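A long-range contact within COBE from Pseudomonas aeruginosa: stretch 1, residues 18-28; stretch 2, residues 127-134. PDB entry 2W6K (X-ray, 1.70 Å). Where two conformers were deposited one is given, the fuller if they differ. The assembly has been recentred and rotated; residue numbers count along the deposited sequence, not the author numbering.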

# COMPACT_ATOMS: atom_id res chain seq x y z
N CYS A 18 6.12 -4.02 7.90
CA CYS A 18 6.28 -5.32 8.56
C CYS A 18 7.57 -5.39 9.37
O CYS A 18 8.49 -4.60 9.12
N ARG A 19 7.60 -6.33 10.32
CA ARG A 19 8.79 -6.62 11.11
C ARG A 19 9.88 -7.25 10.25
O ARG A 19 9.60 -7.87 9.22
N ARG A 20 11.13 -7.04 10.66
CA ARG A 20 12.29 -7.68 10.06
C ARG A 20 12.08 -9.19 9.94
O ARG A 20 11.62 -9.85 10.89
N GLY A 21 12.39 -9.74 8.77
CA GLY A 21 12.32 -11.17 8.55
C GLY A 21 10.95 -11.74 8.17
O GLY A 21 10.82 -12.95 7.99
N CYS A 22 9.93 -10.87 8.06
CA CYS A 22 8.58 -11.34 7.70
C CYS A 22 8.63 -12.03 6.34
O CYS A 22 9.20 -11.47 5.39
N SER A 23 8.07 -13.24 6.25
CA SER A 23 8.15 -14.05 5.03
C SER A 23 7.16 -13.59 3.95
O SER A 23 6.11 -12.99 4.26
N ALA A 24 7.49 -13.90 2.70
CA ALA A 24 6.55 -13.67 1.60
C ALA A 24 5.23 -14.41 1.84
O ALA A 24 4.15 -13.89 1.56
N GLU A 25 5.34 -15.63 2.40
CA GLU A 25 4.14 -16.44 2.67
C GLU A 25 3.22 -15.74 3.70
O GLU A 25 2.00 -15.67 3.51
N HIS A 26 3.81 -15.17 4.74
CA HIS A 26 3.07 -14.48 5.77
C HIS A 26 2.42 -13.25 5.17
O HIS A 26 1.19 -13.04 5.31
N LEU A 27 3.22 -12.46 4.45
CA LEU A 27 2.68 -11.24 3.84
C LEU A 27 1.55 -11.59 2.88
O LEU A 27 0.52 -10.91 2.86
N ARG A 28 1.73 -12.65 2.09
CA ARG A 28 0.70 -13.01 1.10
C ARG A 28 -0.61 -13.38 1.78
O ARG A 28 -1.68 -12.99 1.31
N SER A 127 -4.01 -5.51 10.55
CA SER A 127 -2.75 -5.73 11.25
C SER A 127 -2.71 -7.09 11.95
O SER A 127 -3.75 -7.57 12.44
N ASP A 128 -1.54 -7.72 11.93
CA ASP A 128 -1.21 -8.73 12.95
C ASP A 128 0.03 -8.28 13.69
O ASP A 128 0.42 -7.12 13.64
N ASP A 129 0.69 -9.19 14.40
CA ASP A 129 1.82 -8.75 15.22
C ASP A 129 3.14 -8.58 14.41
O ASP A 129 4.10 -7.91 14.85
N ARG A 130 3.13 -9.07 13.17
CA ARG A 130 4.32 -8.93 12.35
C ARG A 130 4.15 -7.97 11.16
O ARG A 130 5.13 -7.42 10.70
N ALA A 131 2.92 -7.72 10.73
CA ALA A 131 2.73 -6.86 9.53
C ALA A 131 1.41 -6.10 9.52
O ALA A 131 0.45 -6.48 10.18
N SER A 132 1.34 -5.04 8.71
CA SER A 132 0.09 -4.32 8.50
C SER A 132 -0.05 -4.11 7.00
O SER A 132 0.94 -3.87 6.33
N ILE A 133 -1.28 -4.21 6.51
CA ILE A 133 -1.54 -3.98 5.09
C ILE A 133 -2.71 -3.01 4.91
O ILE A 133 -3.74 -3.10 5.61
N ALA A 134 -2.55 -2.04 4.01
CA ALA A 134 -3.67 -1.14 3.68
C ALA A 134 -3.89 -1.11 2.18
O ALA A 134 -2.97 -1.34 1.41

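The most unusual feature of this contact is a close approach of two like charges: Arg19 and Arg130 lie side by side at its exposed edge, with Arg19 NE 3.6 Å from Arg130 NH1. The two side chains begin alike, both m at chi1 and chi2 and t at chi3, and the aliphatic part of Arg19 meets the other guanidinium near its plane, Arg19 CG standing 3.4 Å from Arg130 NH1. The backbones of the two residues are joined directly, Arg19 N donating to Arg130 O over 2.7 Å in a nearly straight hydrogen bond (166°). The carbonyl of Asp129 also lies at the edge of the Arg19 guanidinium, its O 3.7 Å from Arg19 NE, while the CA-to-CB bond of Asp129 points away from stretch 1.

Next to this bond, Cys18 and Ala131 form an antiparallel, non-hydrogen-bonded bridge pair whose CA atoms are 4.0 Å apart. Their side chains lie on the same face of the sheet, and Cys18 CB touches Ala131 CB at 3.7 Å; Cys18 takes the p rotamer. The backbone adds a CA-H...O contact, from Cys18 CA to Arg130 O at 3.2 Å.

The small methyl of Ala131 is a meeting point for stretch 1. Besides Cys18, it receives Leu27, whose CA-to-CB bond points sideways but whose m, t rotamer brings CD2 to 3.8 Å from Ala131 CB. Cys22, a t rotamer pointing toward stretch 2, approaches more loosely, with SG 4.3 Å from Ala131 CB. Farther along the strand, Ile133 (m, t) points toward the helix, and its CD1 packs 3.7 Å from the backbone O of Leu27.

The side-chain polar link is between His26 and Asp128, which point toward each other's stretches. His26, t at chi1, donates from NE2 to Asp128 OD2 at 2.9 Å, with a weak second bond from NE2 to Asp128 OD1 at 3.4 Å. Asp128, in the p rotamer, also organises its own loop: OD1 accepts from Arg130 N and from Ala131 N, each at 2.9 Å. One carboxylate thus ties the imidazole to the turn leading into the strand. The His26 backbone is anchored as well, because its N donates to Ser23 OG at 2.9 Å, a capping bond at the start of the helix.

Arg20 and Arg28 point away from stretch 2 and make no contact with it. Within stretch 2, Ser127 OG and Ser132 OG share a hydrogen bond of 2.6 Å, clear of the interface.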

# COMPACT_ATOMS: atom_id res chain seq x y z
CB CYS A 18 6.19 -6.48 7.56
SG CYS A 18 7.53 -6.52 6.32
CB ARG A 19 8.45 -7.57 12.28
CG ARG A 19 7.35 -7.04 13.22
CD ARG A 19 7.87 -5.88 14.07
NE ARG A 19 7.03 -5.62 15.24
CZ ARG A 19 7.44 -4.94 16.32
NH1 ARG A 19 8.68 -4.46 16.39
NH2 ARG A 19 6.60 -4.75 17.32
CB ARG A 20 13.54 -7.35 10.88
CG ARG A 20 14.85 -7.53 10.19
CD ARG A 20 15.90 -6.64 10.89
NE ARG A 20 16.74 -5.92 9.94
CZ ARG A 20 17.02 -4.61 9.98
NH1 ARG A 20 16.54 -3.84 10.95
NH2 ARG A 20 17.80 -4.09 9.05
CB CYS A 22 7.59 -10.19 7.67
SG CYS A 22 5.86 -10.71 7.67
CB SER A 23 7.89 -15.54 5.30
OG SER A 23 6.53 -15.78 5.64
CB ALA A 24 7.15 -14.10 0.25
CB GLU A 25 4.56 -17.85 3.11
CG GLU A 25 5.42 -18.59 2.06
CD GLU A 25 6.95 -18.57 2.33
OE1 GLU A 25 7.54 -19.68 2.47
OE2 GLU A 25 7.59 -17.47 2.39
CB HIS A 26 4.00 -14.05 6.89
CG HIS A 26 3.30 -13.42 8.05
ND1 HIS A 26 3.18 -14.04 9.27
CD2 HIS A 26 2.68 -12.22 8.17
CE1 HIS A 26 2.53 -13.25 10.10
NE2 HIS A 26 2.20 -12.14 9.45
CB LEU A 27 3.78 -10.46 3.11
CG LEU A 27 4.88 -9.87 4.00
CD1 LEU A 27 5.91 -9.14 3.20
CD2 LEU A 27 4.25 -8.91 5.00
CB ARG A 28 1.17 -14.16 0.19
CG ARG A 28 0.11 -14.53 -0.84
CD ARG A 28 0.54 -15.68 -1.73
NE ARG A 28 0.73 -16.90 -0.96
CZ ARG A 28 1.51 -17.91 -1.34
NH1 ARG A 28 1.64 -18.99 -0.57
NH2 ARG A 28 2.17 -17.87 -2.49
CB SER A 127 -2.58 -4.64 12.31
OG SER A 127 -2.56 -3.36 11.71
CB ASP A 128 -1.17 -10.15 12.39
CG ASP A 128 -0.14 -10.34 11.28
OD1 ASP A 128 0.90 -9.68 11.34
OD2 ASP A 128 -0.38 -11.16 10.37
CB ASP A 129 1.86 -9.66 16.44
CG ASP A 129 0.45 -9.87 17.03
OD1 ASP A 129 -0.03 -8.98 17.76
OD2 ASP A 129 -0.21 -10.89 16.72
CB ARG A 130 4.90 -10.29 11.96
CG ARG A 130 5.37 -11.14 13.18
CD ARG A 130 6.75 -10.72 13.69
NE ARG A 130 7.05 -11.21 15.04
CZ ARG A 130 7.42 -10.43 16.06
NH1 ARG A 130 7.56 -9.12 15.91
NH2 ARG A 130 7.66 -10.97 17.25
CB ALA A 131 2.83 -7.73 8.29
CB SER A 132 0.11 -2.94 9.16
OG SER A 132 -0.25 -3.04 10.54
CB ILE A 133 -1.75 -5.31 4.32
CG1 ILE A 133 -0.48 -6.18 4.45
CG2 ILE A 133 -2.11 -5.04 2.86
CD1 ILE A 133 -0.40 -7.40 3.57
CB ALA A 134 -3.41 0.26 4.20